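Local coordinates for protein putative epimerase (Burkholderia cenocepacia, PDB 4LW8) that is a putative epimerase of the NAD(P)-dependent epimerase/dehydratase family, probably isomerising a nucleotide-activated sugar for lipopolysaccharide O-antigen biosynthesis, at residues A35-A40 with D229-Y234; T24-F29 with P59-C64; A166-A171 with I180-P185; G28-Y33 with V90-R95; N138-S143 with T246-S251. One frame throughout, in Å; residues are numbered along the deposited sequence.

Interaction 1 of 5, residues A35-A40 with D229-Y234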
# COMPACT_ATOMS: atom_id res chain seq x y z
N ALA A 35 10.51 -16.77 20.22
CA ALA A 35 11.51 -17.82 20.30
C ALA A 35 11.14 -18.85 21.37
O ALA A 35 11.12 -20.05 21.11
CB ALA A 35 12.88 -17.22 20.56
N GLU A 36 10.82 -18.38 22.57
CA GLU A 36 10.44 -19.28 23.66
C GLU A 36 9.19 -20.11 23.29
O GLU A 36 9.15 -21.32 23.54
CB GLU A 36 10.19 -18.49 24.94
CG GLU A 36 9.97 -19.35 26.19
CD GLU A 36 8.56 -19.93 26.27
OE1 GLU A 36 7.62 -19.30 25.72
OE2 GLU A 36 8.40 -21.01 26.89
N ARG A 37 8.18 -19.47 22.71
CA ARG A 37 6.98 -20.19 22.27
C ARG A 37 7.32 -21.31 21.28
O ARG A 37 6.89 -22.45 21.45
CB ARG A 37 5.97 -19.22 21.64
CG ARG A 37 4.91 -18.71 22.60
CD ARG A 37 5.44 -17.70 23.64
NE ARG A 37 4.35 -17.24 24.50
CZ ARG A 37 3.94 -17.90 25.58
NH1 ARG A 37 4.55 -19.02 25.95
NH2 ARG A 37 2.93 -17.44 26.30
N LEU A 38 8.09 -20.98 20.24
CA LEU A 38 8.47 -21.95 19.23
C LEU A 38 9.35 -23.07 19.78
O LEU A 38 9.15 -24.23 19.43
CB LEU A 38 9.20 -21.26 18.08
CG LEU A 38 8.30 -20.40 17.18
CD1 LEU A 38 9.14 -19.50 16.32
CD2 LEU A 38 7.40 -21.28 16.31
N GLN A 39 10.31 -22.73 20.62
CA GLN A 39 11.17 -23.72 21.24
C GLN A 39 10.38 -24.71 22.08
O GLN A 39 10.63 -25.92 22.03
CB GLN A 39 12.24 -23.04 22.10
CG GLN A 39 13.43 -22.54 21.29
CD GLN A 39 14.36 -21.66 22.09
OE1 GLN A 39 14.03 -21.25 23.20
NE2 GLN A 39 15.52 -21.36 21.53
N ALA A 40 9.41 -24.21 22.84
CA ALA A 40 8.56 -25.07 23.67
C ALA A 40 7.64 -25.94 22.82
O ALA A 40 7.21 -27.00 23.25
CB ALA A 40 7.75 -24.24 24.65
N ASP A 229 0.91 -13.41 25.59
CA ASP A 229 -0.36 -13.83 25.00
C ASP A 229 -0.33 -13.70 23.49
O ASP A 229 -0.88 -14.54 22.76
CB ASP A 229 -1.54 -13.00 25.53
CG ASP A 229 -1.79 -13.18 27.02
OD1 ASP A 229 -1.22 -14.11 27.63
OD2 ASP A 229 -2.58 -12.40 27.58
N VAL A 230 0.27 -12.62 23.00
CA VAL A 230 0.29 -12.36 21.57
C VAL A 230 1.10 -13.44 20.84
O VAL A 230 0.67 -14.01 19.83
CB VAL A 230 0.87 -10.96 21.26
CG1 VAL A 230 1.21 -10.80 19.77
CG2 VAL A 230 -0.10 -9.84 21.74
N THR A 231 2.27 -13.78 21.38
CA THR A 231 3.10 -14.78 20.73
C THR A 231 2.48 -16.18 20.88
O THR A 231 2.67 -17.02 20.00
CB THR A 231 4.55 -14.71 21.25
OG1 THR A 231 4.56 -14.82 22.68
CG2 THR A 231 5.18 -13.36 20.85
N ALA A 232 1.75 -16.43 21.96
CA ALA A 232 1.02 -17.70 22.09
C ALA A 232 -0.02 -17.82 20.96
O ALA A 232 -0.20 -18.89 20.39
CB ALA A 232 0.35 -17.83 23.46
N ALA A 233 -0.69 -16.72 20.65
CA ALA A 233 -1.64 -16.67 19.53
C ALA A 233 -0.94 -16.88 18.18
O ALA A 233 -1.44 -17.59 17.32
CB ALA A 233 -2.38 -15.33 19.54
N TYR A 234 0.22 -16.24 18.01
CA TYR A 234 1.02 -16.40 16.81
C TYR A 234 1.36 -17.89 16.60
O TYR A 234 1.24 -18.42 15.49
CB TYR A 234 2.32 -15.58 16.91
CG TYR A 234 2.17 -14.07 16.67
CD1 TYR A 234 0.92 -13.48 16.56
CD2 TYR A 234 3.30 -13.26 16.53
CE1 TYR A 234 0.79 -12.11 16.33
CE2 TYR A 234 3.18 -11.89 16.31
CZ TYR A 234 1.91 -11.31 16.21
OH TYR A 234 1.77 -9.95 16.00
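Arg37 lays its side chain across Thr231 at about a right angle, and a methylene and a nitrogen share the same hydroxyl. CD lies 3.2 Å from Thr231 OG1, and NE gives that oxygen a weak hydrogen bond of 3.0 Å, bent to 127° at the proton although OG1 sits near the guanidinium plane. A turn in the middle of the arginine chain (chi2 72°) swings the head over the neighbouring helix, where NH2 of Arg37 reaches 3.9 Å from Ala232 CB. The head has further partners: NH2 is hydrogen-bonded to Arg228 O, and Arg37 NH1 meets Glu36 OE1 at 3.1 Å in a salt bridge whose hydrogen bond is itself weak. Thr231 OG1 in turn bonds to Val227 O, one turn back in helix 227-240, so the hydroxyl can donate to its own helix and accept from Arg37. Asp229 OD1, 5.5 Å from Arg37 NH2, may add a diffuse attraction. The contact, partly buried, joins helices 29-40 and 227-240, neighbours on one face of the central sheet in the layered alpha/beta/alpha Rossmann fold.

Interaction 2 of 5, residues T24-F29 with P59-C64; sequences TGLTGF and PAFAQC
Leu26 meets the loop 59-64 with both its backbone and its branched tip. Its carbonyl O comes within 3.2 Å of Phe61 CE1, approaching the ring obliquely, while the two side chains slide past one another in opposite directions, with Leu26 CG 4.2 Å from Phe61 CE1. Because CG stands opposite the backbone N (chi1 176°), the leucine reaches on to Cys64, where CD2 touches the cysteine CB at 3.9 Å. These residues belong to the TGLTGFTG sequence that begins at Thr24, an instance of the TGxxGxxG glycine-rich loop by which extended short-chain dehydrogenases/reductases usually receive the cofactor diphosphate after the first strand of the Rossmann fold. Thr27 comes next, and its methyl CG2 is set squarely over the face of Phe61, 4.0 Å from the ring centroid and only 5° off the normal, a CH-pi contact. The threonine backbone joins in, its CA 3.4 Å from Phe61 CZ. Pro56 and Arg32 also pack against this aromatic ring, which is buried although its loop carries exposed residues. At Gly28 the chain completes a type I turn, Gly28 N bonding to Gly25 O at 3.1 Å, before entering helix 29-40.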
# COMPACT_ATOMS: atom_id res chain seq x y z
N THR A 24 12.23 -13.56 11.38
CA THR A 24 12.93 -12.31 11.12
C THR A 24 12.80 -11.38 12.33
O THR A 24 11.77 -11.38 13.01
CB THR A 24 12.42 -11.61 9.86
OG1 THR A 24 11.04 -11.24 10.05
CG2 THR A 24 12.58 -12.53 8.64
N GLY A 25 13.83 -10.59 12.61
CA GLY A 25 13.82 -9.71 13.78
C GLY A 25 13.75 -10.53 15.06
O GLY A 25 13.12 -10.12 16.03
N LEU A 26 14.40 -11.70 15.05
CA LEU A 26 14.35 -12.64 16.17
C LEU A 26 14.81 -12.03 17.50
O LEU A 26 14.26 -12.38 18.55
CB LEU A 26 15.21 -13.87 15.86
CG LEU A 26 15.38 -14.94 16.95
CD1 LEU A 26 14.02 -15.41 17.48
CD2 LEU A 26 16.16 -16.13 16.41
N THR A 27 15.80 -11.14 17.48
CA THR A 27 16.35 -10.64 18.74
C THR A 27 15.65 -9.35 19.22
O THR A 27 16.03 -8.78 20.22
CB THR A 27 17.88 -10.39 18.67
OG1 THR A 27 18.17 -9.44 17.64
CG2 THR A 27 18.61 -11.71 18.36
N GLY A 28 14.61 -8.91 18.52
CA GLY A 28 13.86 -7.76 19.01
C GLY A 28 12.97 -8.17 20.18
O GLY A 28 12.96 -9.33 20.60
N PHE A 29 12.21 -7.21 20.68
CA PHE A 29 11.30 -7.42 21.81
C PHE A 29 10.35 -8.61 21.60
O PHE A 29 10.35 -9.54 22.39
CB PHE A 29 10.50 -6.15 22.05
CG PHE A 29 9.31 -6.34 22.95
CD1 PHE A 29 9.47 -6.74 24.27
CD2 PHE A 29 8.02 -6.08 22.49
CE1 PHE A 29 8.38 -6.90 25.10
CE2 PHE A 29 6.94 -6.23 23.31
CZ PHE A 29 7.11 -6.64 24.62
N PRO A 59 20.10 -14.71 27.44
CA PRO A 59 20.15 -16.18 27.45
C PRO A 59 19.03 -16.83 26.66
O PRO A 59 19.11 -18.02 26.37
CB PRO A 59 20.01 -16.52 28.94
CG PRO A 59 20.48 -15.28 29.65
CD PRO A 59 19.98 -14.16 28.81
N ALA A 60 17.98 -16.08 26.36
CA ALA A 60 16.86 -16.61 25.58
C ALA A 60 17.30 -17.02 24.18
O ALA A 60 16.63 -17.82 23.52
CB ALA A 60 15.74 -15.58 25.51
N PHE A 61 18.42 -16.46 23.73
CA PHE A 61 18.89 -16.72 22.37
C PHE A 61 20.03 -17.74 22.33
O PHE A 61 20.63 -17.96 21.28
CB PHE A 61 19.33 -15.41 21.72
CG PHE A 61 18.24 -14.39 21.66
CD1 PHE A 61 17.10 -14.63 20.92
CD2 PHE A 61 18.33 -13.21 22.39
CE1 PHE A 61 16.08 -13.71 20.89
CE2 PHE A 61 17.31 -12.29 22.35
CZ PHE A 61 16.19 -12.54 21.60
N ALA A 62 20.31 -18.37 23.47
CA ALA A 62 21.45 -19.27 23.57
C ALA A 62 21.32 -20.46 22.62
O ALA A 62 22.30 -20.95 22.09
CB ALA A 62 21.61 -19.75 25.01
N GLN A 63 20.10 -20.92 22.39
CA GLN A 63 19.89 -22.06 21.50
C GLN A 63 19.32 -21.65 20.13
O GLN A 63 18.80 -22.48 19.39
CB GLN A 63 18.97 -23.07 22.16
CG GLN A 63 19.58 -23.73 23.38
CD GLN A 63 18.66 -24.74 24.02
OE1 GLN A 63 19.05 -25.89 24.24
NE2 GLN A 63 17.44 -24.31 24.34
N CYS A 64 19.40 -20.36 19.80
CA CYS A 64 18.94 -19.90 18.50
C CYS A 64 20.09 -19.78 17.52
O CYS A 64 21.20 -19.41 17.90
CB CYS A 64 18.23 -18.55 18.64
SG CYS A 64 16.73 -18.65 19.63

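Interaction 3 of 5, residues A166-A171 with I180-P185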
# COMPACT_ATOMS: atom_id res chain seq x y z
N ALA A 166 0.19 -2.00 2.92
CA ALA A 166 0.76 -2.27 1.61
C ALA A 166 1.48 -3.62 1.64
O ALA A 166 1.41 -4.39 0.68
CB ALA A 166 1.70 -1.16 1.19
N MET A 167 2.14 -3.91 2.76
CA MET A 167 2.80 -5.20 2.93
C MET A 167 1.78 -6.33 2.79
O MET A 167 2.05 -7.35 2.13
CB MET A 167 3.49 -5.29 4.30
CG MET A 167 4.18 -6.64 4.55
SD MET A 167 4.44 -7.04 6.30
CE MET A 167 2.72 -7.21 6.81
N GLU A 168 0.60 -6.16 3.39
CA GLU A 168 -0.42 -7.21 3.30
C GLU A 168 -0.78 -7.47 1.84
O GLU A 168 -0.84 -8.64 1.42
CB GLU A 168 -1.69 -6.85 4.09
CG GLU A 168 -1.52 -6.63 5.60
CD GLU A 168 -2.87 -6.36 6.29
OE1 GLU A 168 -3.91 -6.46 5.61
OE2 GLU A 168 -2.89 -6.02 7.49
N TYR A 169 -1.01 -6.40 1.08
CA TYR A 169 -1.43 -6.58 -0.32
C TYR A 169 -0.28 -7.17 -1.14
O TYR A 169 -0.51 -8.03 -1.98
CB TYR A 169 -1.91 -5.26 -0.94
CG TYR A 169 -3.33 -4.87 -0.54
CD1 TYR A 169 -4.43 -5.56 -1.05
CD2 TYR A 169 -3.57 -3.84 0.37
CE1 TYR A 169 -5.73 -5.21 -0.69
CE2 TYR A 169 -4.85 -3.50 0.75
CZ TYR A 169 -5.92 -4.18 0.21
OH TYR A 169 -7.18 -3.83 0.59
N ALA A 170 0.95 -6.71 -0.88
CA ALA A 170 2.11 -7.23 -1.61
C ALA A 170 2.30 -8.72 -1.31
O ALA A 170 2.62 -9.50 -2.20
CB ALA A 170 3.39 -6.46 -1.23
N ALA A 171 2.04 -9.10 -0.07
CA ALA A 171 2.22 -10.50 0.33
C ALA A 171 1.19 -11.44 -0.31
O ALA A 171 1.50 -12.58 -0.64
CB ALA A 171 2.17 -10.62 1.85
N ILE A 180 0.13 -18.34 3.63
CA ILE A 180 0.42 -17.07 4.30
C ILE A 180 -0.71 -16.67 5.23
O ILE A 180 -1.87 -16.58 4.81
CB ILE A 180 0.67 -15.94 3.27
CG1 ILE A 180 1.94 -16.25 2.46
CG2 ILE A 180 0.80 -14.55 3.96
CD1 ILE A 180 2.15 -15.35 1.24
N VAL A 181 -0.37 -16.42 6.49
CA VAL A 181 -1.31 -15.98 7.50
C VAL A 181 -0.88 -14.59 7.94
O VAL A 181 0.31 -14.35 8.16
CB VAL A 181 -1.35 -16.94 8.70
CG1 VAL A 181 -2.43 -16.53 9.69
CG2 VAL A 181 -1.61 -18.36 8.21
N ILE A 182 -1.85 -13.68 8.04
CA ILE A 182 -1.53 -12.31 8.42
C ILE A 182 -2.10 -12.01 9.81
O ILE A 182 -3.28 -12.25 10.08
CB ILE A 182 -2.08 -11.27 7.39
CG1 ILE A 182 -1.41 -11.48 6.01
CG2 ILE A 182 -1.84 -9.86 7.90
CD1 ILE A 182 -2.06 -10.70 4.86
N ALA A 183 -1.26 -11.50 10.71
CA ALA A 183 -1.73 -11.11 12.02
C ALA A 183 -1.81 -9.58 12.10
O ALA A 183 -0.93 -8.88 11.59
CB ALA A 183 -0.81 -11.68 13.12
N ARG A 184 -2.90 -9.06 12.66
CA ARG A 184 -3.00 -7.63 12.97
C ARG A 184 -3.06 -7.42 14.48
O ARG A 184 -4.14 -7.29 15.04
CB ARG A 184 -4.24 -6.99 12.31
CG ARG A 184 -4.15 -6.82 10.81
CD ARG A 184 -5.50 -6.44 10.23
NE ARG A 184 -5.41 -6.23 8.79
CZ ARG A 184 -6.46 -6.05 7.99
NH1 ARG A 184 -7.69 -6.06 8.50
NH2 ARG A 184 -6.28 -5.88 6.69
N PRO A 185 -1.89 -7.40 15.14
CA PRO A 185 -1.88 -7.21 16.59
C PRO A 185 -2.34 -5.82 16.97
O PRO A 185 -1.99 -4.83 16.32
CB PRO A 185 -0.40 -7.40 16.97
CG PRO A 185 0.36 -7.01 15.69
CD PRO A 185 -0.52 -7.57 14.59
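The carboxylate of Glu168 and the guanidinium of Arg184 meet edge to edge, their planes only 23° apart. Arg184 grips side-on, with one nitrogen for each oxygen: NH2 donates to Glu168 OE1 at 2.7 Å and 160°, and NE to Glu168 OE2 at 2.8 Å, almost straight at 174°. OE1 uses its syn lone pair; OE2 is also met on the syn side, from slightly outside the carboxylate plane. Both faces of the guanidinium are covered by aliphatic groups. Ile139 CD1 lies over one, 3.4 Å from Arg184 CZ, and Thr246 CG2 approaches from the other, 3.6 Å from Arg184 NE. At the remaining edge NH1 is hydrogen-bonded to Tyr140 OH, while Ser135 OG is a second partner for Glu168 OE2. The buried pair is thus bonded on every nitrogen and both oxygens, which fixes its rotation and probably favours its charged form. Glu168 gets there by an extended chain whose methylenes rest on Ile182: CB is 3.9 Å from Ile182 CD1, and CG 4.0 Å from Ile182 CG2. Farther along, Ile180 CD1 abuts the helix backbone, 3.4 Å from Ala171 O. Helix and strand run almost antiparallel, as in the alpha-beta units of a Rossmann fold. Strand 180-189 lies between strands 130-134 and 246-249, whereas helix 159-172 packs beside helix 103-122 and, through Ala166, Tyr169 and Ala170, against the second subunit.

Interaction 4 of 5, residues G28-Y33 with V90-R95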
# COMPACT_ATOMS: atom_id res chain seq x y z
N GLY A 28 14.61 -8.91 18.52
CA GLY A 28 13.86 -7.76 19.01
C GLY A 28 12.97 -8.17 20.18
O GLY A 28 12.96 -9.33 20.60
N PHE A 29 12.21 -7.21 20.68
CA PHE A 29 11.30 -7.42 21.81
C PHE A 29 10.35 -8.61 21.60
O PHE A 29 10.35 -9.54 22.39
CB PHE A 29 10.50 -6.15 22.05
CG PHE A 29 9.31 -6.34 22.95
CD1 PHE A 29 9.47 -6.74 24.27
CD2 PHE A 29 8.02 -6.08 22.49
CE1 PHE A 29 8.38 -6.90 25.10
CE2 PHE A 29 6.94 -6.23 23.31
CZ PHE A 29 7.11 -6.64 24.62
N THR A 30 9.57 -8.58 20.53
CA THR A 30 8.60 -9.63 20.26
C THR A 30 9.28 -10.96 19.95
O THR A 30 8.85 -12.02 20.41
CB THR A 30 7.68 -9.23 19.09
OG1 THR A 30 7.03 -7.99 19.41
CG2 THR A 30 6.63 -10.30 18.85
N GLY A 31 10.36 -10.89 19.19
CA GLY A 31 11.12 -12.07 18.80
C GLY A 31 11.61 -12.90 19.97
O GLY A 31 11.60 -14.12 19.91
N ARG A 32 12.02 -12.24 21.04
CA ARG A 32 12.52 -12.96 22.21
C ARG A 32 11.47 -13.90 22.79
O ARG A 32 11.77 -15.02 23.18
CB ARG A 32 13.00 -11.99 23.29
CG ARG A 32 13.36 -12.68 24.59
CD ARG A 32 14.18 -11.80 25.50
NE ARG A 32 13.39 -10.73 26.10
CZ ARG A 32 13.62 -10.21 27.30
NH1 ARG A 32 14.61 -10.67 28.05
NH2 ARG A 32 12.85 -9.24 27.75
N TYR A 33 10.23 -13.42 22.87
CA TYR A 33 9.11 -14.22 23.31
C TYR A 33 8.64 -15.25 22.25
O TYR A 33 8.23 -16.34 22.60
CB TYR A 33 7.97 -13.30 23.73
CG TYR A 33 8.37 -12.48 24.94
CD1 TYR A 33 8.29 -13.01 26.22
CD2 TYR A 33 8.87 -11.19 24.79
CE1 TYR A 33 8.67 -12.27 27.32
CE2 TYR A 33 9.24 -10.44 25.89
CZ TYR A 33 9.15 -10.99 27.15
OH TYR A 33 9.54 -10.27 28.25
N VAL A 90 8.05 -16.78 10.98
CA VAL A 90 7.35 -15.65 11.59
C VAL A 90 8.10 -14.39 11.21
O VAL A 90 9.27 -14.23 11.52
CB VAL A 90 7.24 -15.76 13.12
CG1 VAL A 90 6.38 -14.60 13.68
CG2 VAL A 90 6.60 -17.07 13.51
N HIS A 91 7.42 -13.50 10.50
CA HIS A 91 8.04 -12.28 10.01
C HIS A 91 7.74 -11.12 10.95
O HIS A 91 6.65 -10.58 10.92
CB HIS A 91 7.54 -11.99 8.61
CG HIS A 91 8.08 -10.73 8.01
ND1 HIS A 91 9.40 -10.35 8.13
CD2 HIS A 91 7.47 -9.78 7.26
CE1 HIS A 91 9.58 -9.20 7.48
NE2 HIS A 91 8.43 -8.85 6.94
N LEU A 92 8.71 -10.77 11.79
CA LEU A 92 8.53 -9.72 12.80
C LEU A 92 9.32 -8.46 12.47
O LEU A 92 9.03 -7.39 12.99
CB LEU A 92 8.96 -10.21 14.19
CG LEU A 92 8.23 -11.47 14.69
CD1 LEU A 92 8.86 -11.99 15.98
CD2 LEU A 92 6.74 -11.20 14.86
N ALA A 93 10.35 -8.61 11.63
CA ALA A 93 11.26 -7.50 11.33
C ALA A 93 10.55 -6.41 10.54
O ALA A 93 9.97 -6.68 9.49
CB ALA A 93 12.49 -8.00 10.57
N ALA A 94 10.61 -5.18 11.05
CA ALA A 94 10.01 -4.03 10.36
C ALA A 94 10.74 -2.77 10.78
O ALA A 94 11.53 -2.79 11.72
CB ALA A 94 8.50 -3.91 10.68
N ARG A 95 10.46 -1.67 10.10
CA ARG A 95 11.00 -0.39 10.52
C ARG A 95 9.88 0.43 11.14
O ARG A 95 8.80 0.53 10.55
CB ARG A 95 11.63 0.37 9.35
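Gly31, the last glycine of the TGxxGxxG motif, lies in the first turn of helix 29-40 and receives a methyl of Leu92 directly on its backbone. Leu92 CD1 comes to 3.6 Å from Gly31 CA and 3.7 Å from Gly31 N. Next to it, Thr30 turns its own methyl to the same leucine: CG2 is 4.0 Å from Leu92 CD1 and 4.1 Å from Leu92 CD2, so the threonine methyl nestles against both ends of the isopropyl fork, and the two side chains cross obliquely. With Thr30 CG2 opposite the backbone N and OG1 beside it (chi1 -58°), the residue faces two ways, its methyl on the leucine and its hydroxyl hydrogen-bonded to Tyr188 OH. Leu92 itself belongs to the sequence DAVVHLAA, which fits the pattern found at the end of the fourth strand in extended short-chain dehydrogenases/reductases. Here the two signatures of the Rossmann fold meet through the leucine's methyls; hydrogen bonds join them close by, since Thr24 OG1, at the start of the glycine-rich loop, is hydrogen-bonded to His91 ND1 and Ala93 N on either side of Leu92. The leucine is enclosed further by Ala134 of the adjoining strand 130-134 and by the ring of Tyr234 from helix 227-240, whose CE2 lies 3.9 Å from Leu92 CD2. Thr231 of that same helix packs on Thr30.

Interaction 5 of 5, residues N138-S143 with T246-S251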
# COMPACT_ATOMS: atom_id res chain seq x y z
N ASN A 138 -2.80 -0.93 13.40
CA ASN A 138 -2.73 0.48 13.04
C ASN A 138 -3.27 0.72 11.63
O ASN A 138 -3.56 1.85 11.25
CB ASN A 138 -1.29 1.01 13.15
CG ASN A 138 -0.82 1.16 14.59
OD1 ASN A 138 -1.54 0.81 15.53
ND2 ASN A 138 0.40 1.67 14.77
N ILE A 139 -3.41 -0.36 10.85
CA ILE A 139 -3.99 -0.21 9.52
C ILE A 139 -5.46 0.26 9.58
O ILE A 139 -5.97 0.82 8.60
CB ILE A 139 -3.88 -1.53 8.70
CG1 ILE A 139 -4.72 -2.67 9.30
CG2 ILE A 139 -2.41 -1.95 8.54
CD1 ILE A 139 -6.16 -2.79 8.74
N TYR A 140 -6.14 0.03 10.71
CA TYR A 140 -7.52 0.51 10.88
C TYR A 140 -7.55 2.02 11.14
O TYR A 140 -8.58 2.67 10.94
CB TYR A 140 -8.25 -0.22 12.02
CG TYR A 140 -8.38 -1.72 11.83
CD1 TYR A 140 -9.20 -2.25 10.84
CD2 TYR A 140 -7.68 -2.61 12.65
CE1 TYR A 140 -9.32 -3.65 10.67
CE2 TYR A 140 -7.78 -3.99 12.48
CZ TYR A 140 -8.61 -4.50 11.50
OH TYR A 140 -8.70 -5.87 11.34
N GLY A 141 -6.44 2.58 11.62
CA GLY A 141 -6.39 4.01 11.88
C GLY A 141 -7.33 4.43 12.99
O GLY A 141 -7.56 3.66 13.93
N ASN A 142 -7.88 5.64 12.89
CA ASN A 142 -8.77 6.18 13.92
C ASN A 142 -10.25 5.86 13.69
O ASN A 142 -11.08 6.77 13.53
CB ASN A 142 -8.61 7.71 14.01
N SER A 143 -10.59 4.57 13.70
CA SER A 143 -11.96 4.15 13.40
C SER A 143 -12.94 4.49 14.50
O SER A 143 -12.62 4.40 15.68
CB SER A 143 -12.05 2.65 13.13
OG SER A 143 -13.35 2.32 12.66
N THR A 246 -6.60 -13.34 7.45
CA THR A 246 -6.09 -12.26 8.29
C THR A 246 -6.78 -12.28 9.66
O THR A 246 -7.98 -12.48 9.73
CB THR A 246 -6.30 -10.89 7.62
OG1 THR A 246 -5.54 -10.82 6.41
CG2 THR A 246 -5.90 -9.74 8.54
N PHE A 247 -6.02 -12.08 10.73
CA PHE A 247 -6.58 -12.18 12.08
C PHE A 247 -6.18 -11.02 12.99
O PHE A 247 -4.99 -10.74 13.15
CB PHE A 247 -6.15 -13.48 12.77
CG PHE A 247 -6.61 -14.73 12.08
CD1 PHE A 247 -5.86 -15.31 11.08
CD2 PHE A 247 -7.79 -15.35 12.45
CE1 PHE A 247 -6.29 -16.47 10.45
CE2 PHE A 247 -8.24 -16.50 11.83
CZ PHE A 247 -7.49 -17.07 10.82
N ASN A 248 -7.16 -10.35 13.59
CA ASN A 248 -6.89 -9.50 14.74
C ASN A 248 -6.27 -10.34 15.86
O ASN A 248 -6.69 -11.48 16.10
CB ASN A 248 -8.17 -8.84 15.26
CG ASN A 248 -8.71 -7.78 14.34
OD1 ASN A 248 -8.00 -7.26 13.47
ND2 ASN A 248 -9.98 -7.43 14.52
N VAL A 249 -5.27 -9.79 16.54
CA VAL A 249 -4.78 -10.38 17.79
C VAL A 249 -4.87 -9.29 18.84
O VAL A 249 -4.22 -8.25 18.73
CB VAL A 249 -3.33 -10.94 17.65
CG1 VAL A 249 -2.83 -11.51 18.98
CG2 VAL A 249 -3.29 -12.03 16.57
N CYS A 250 -5.72 -9.50 19.84
CA CYS A 250 -6.10 -8.44 20.79
C CYS A 250 -6.75 -9.03 22.03
O CYS A 250 -7.11 -10.21 22.03
CB CYS A 250 -7.05 -7.44 20.14
SG CYS A 250 -8.50 -8.24 19.43
N SER A 251 -6.89 -8.22 23.08
CA SER A 251 -7.41 -8.67 24.37
C SER A 251 -8.93 -8.55 24.42
O SER A 251 -9.57 -9.16 25.26
CB SER A 251 -6.81 -7.86 25.52
OG SER A 251 -7.44 -6.57 25.60
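Tyr140 reaches from the loop after strand 130-134 to Asn248 on strand 246-249, an edge strand of the Rossmann sheet, and bridges backbones whose nearest CA atoms, those of these two residues, are still 10.7 Å apart. From CB, which points toward the strand, the side chain leaves with CG beside the backbone N (chi1 -61°) and carries the ring across the gap. One ring face is covered within the same loop by Ile139 CD1, 3.7 Å above its centre, and Val152 also packs on the tyrosine. Contact with the strand begins only at the far end of the ring. CE2 and CZ of Tyr140 each lie 3.4 Å from Asn248 OD1, which sits at the ring edge and near its plane. The hydroxyl OH finishes the reach by donating a short hydrogen bond of 2.6 Å to Asn248 OD1. Ring and amide planes stand 79° apart, yet the hydroxyl oxygen lies in the carbonyl plane of the amide and meets a lone pair of OD1, with a C=O...donor angle of 130°. OH is hydrogen-bonded as well to Arg184 NH1, so it can accept from a guanidinium while donating to the amide, a relay that may polarise the phenol. The amide is held on its other arm too: Asn248 ND2 is hydrogen-bonded to Ser292 O, which settles which end of the group faces the tyrosine and leaves ND2 3.8 Å from Tyr140 OH.

Interactions 3 and 5 are buried and polar. Their strands, 180-189 and 246-249, are sheet neighbours, and the Glu168, Arg184, Tyr140 and Asn248 side chains form one continuous bonded chain through them. Interactions 1, 2 and 4 are partly buried. Interactions 2 and 4 both start from the glycine-rich loop and are apolar, one built on an aromatic face and the other on a leucine fork. Interaction 1 shares helix 29-40 with interaction 4 but lies farther from the chain's centre and is polar, resting on an arginine with several polar partners. Tyr234 of helix 227-240 ties it inward, touching residues of interactions 3, 4 and 5. Interactions 2 and 5 sit on opposite sides of the chain's centre, about 26 Å apart between their own centres.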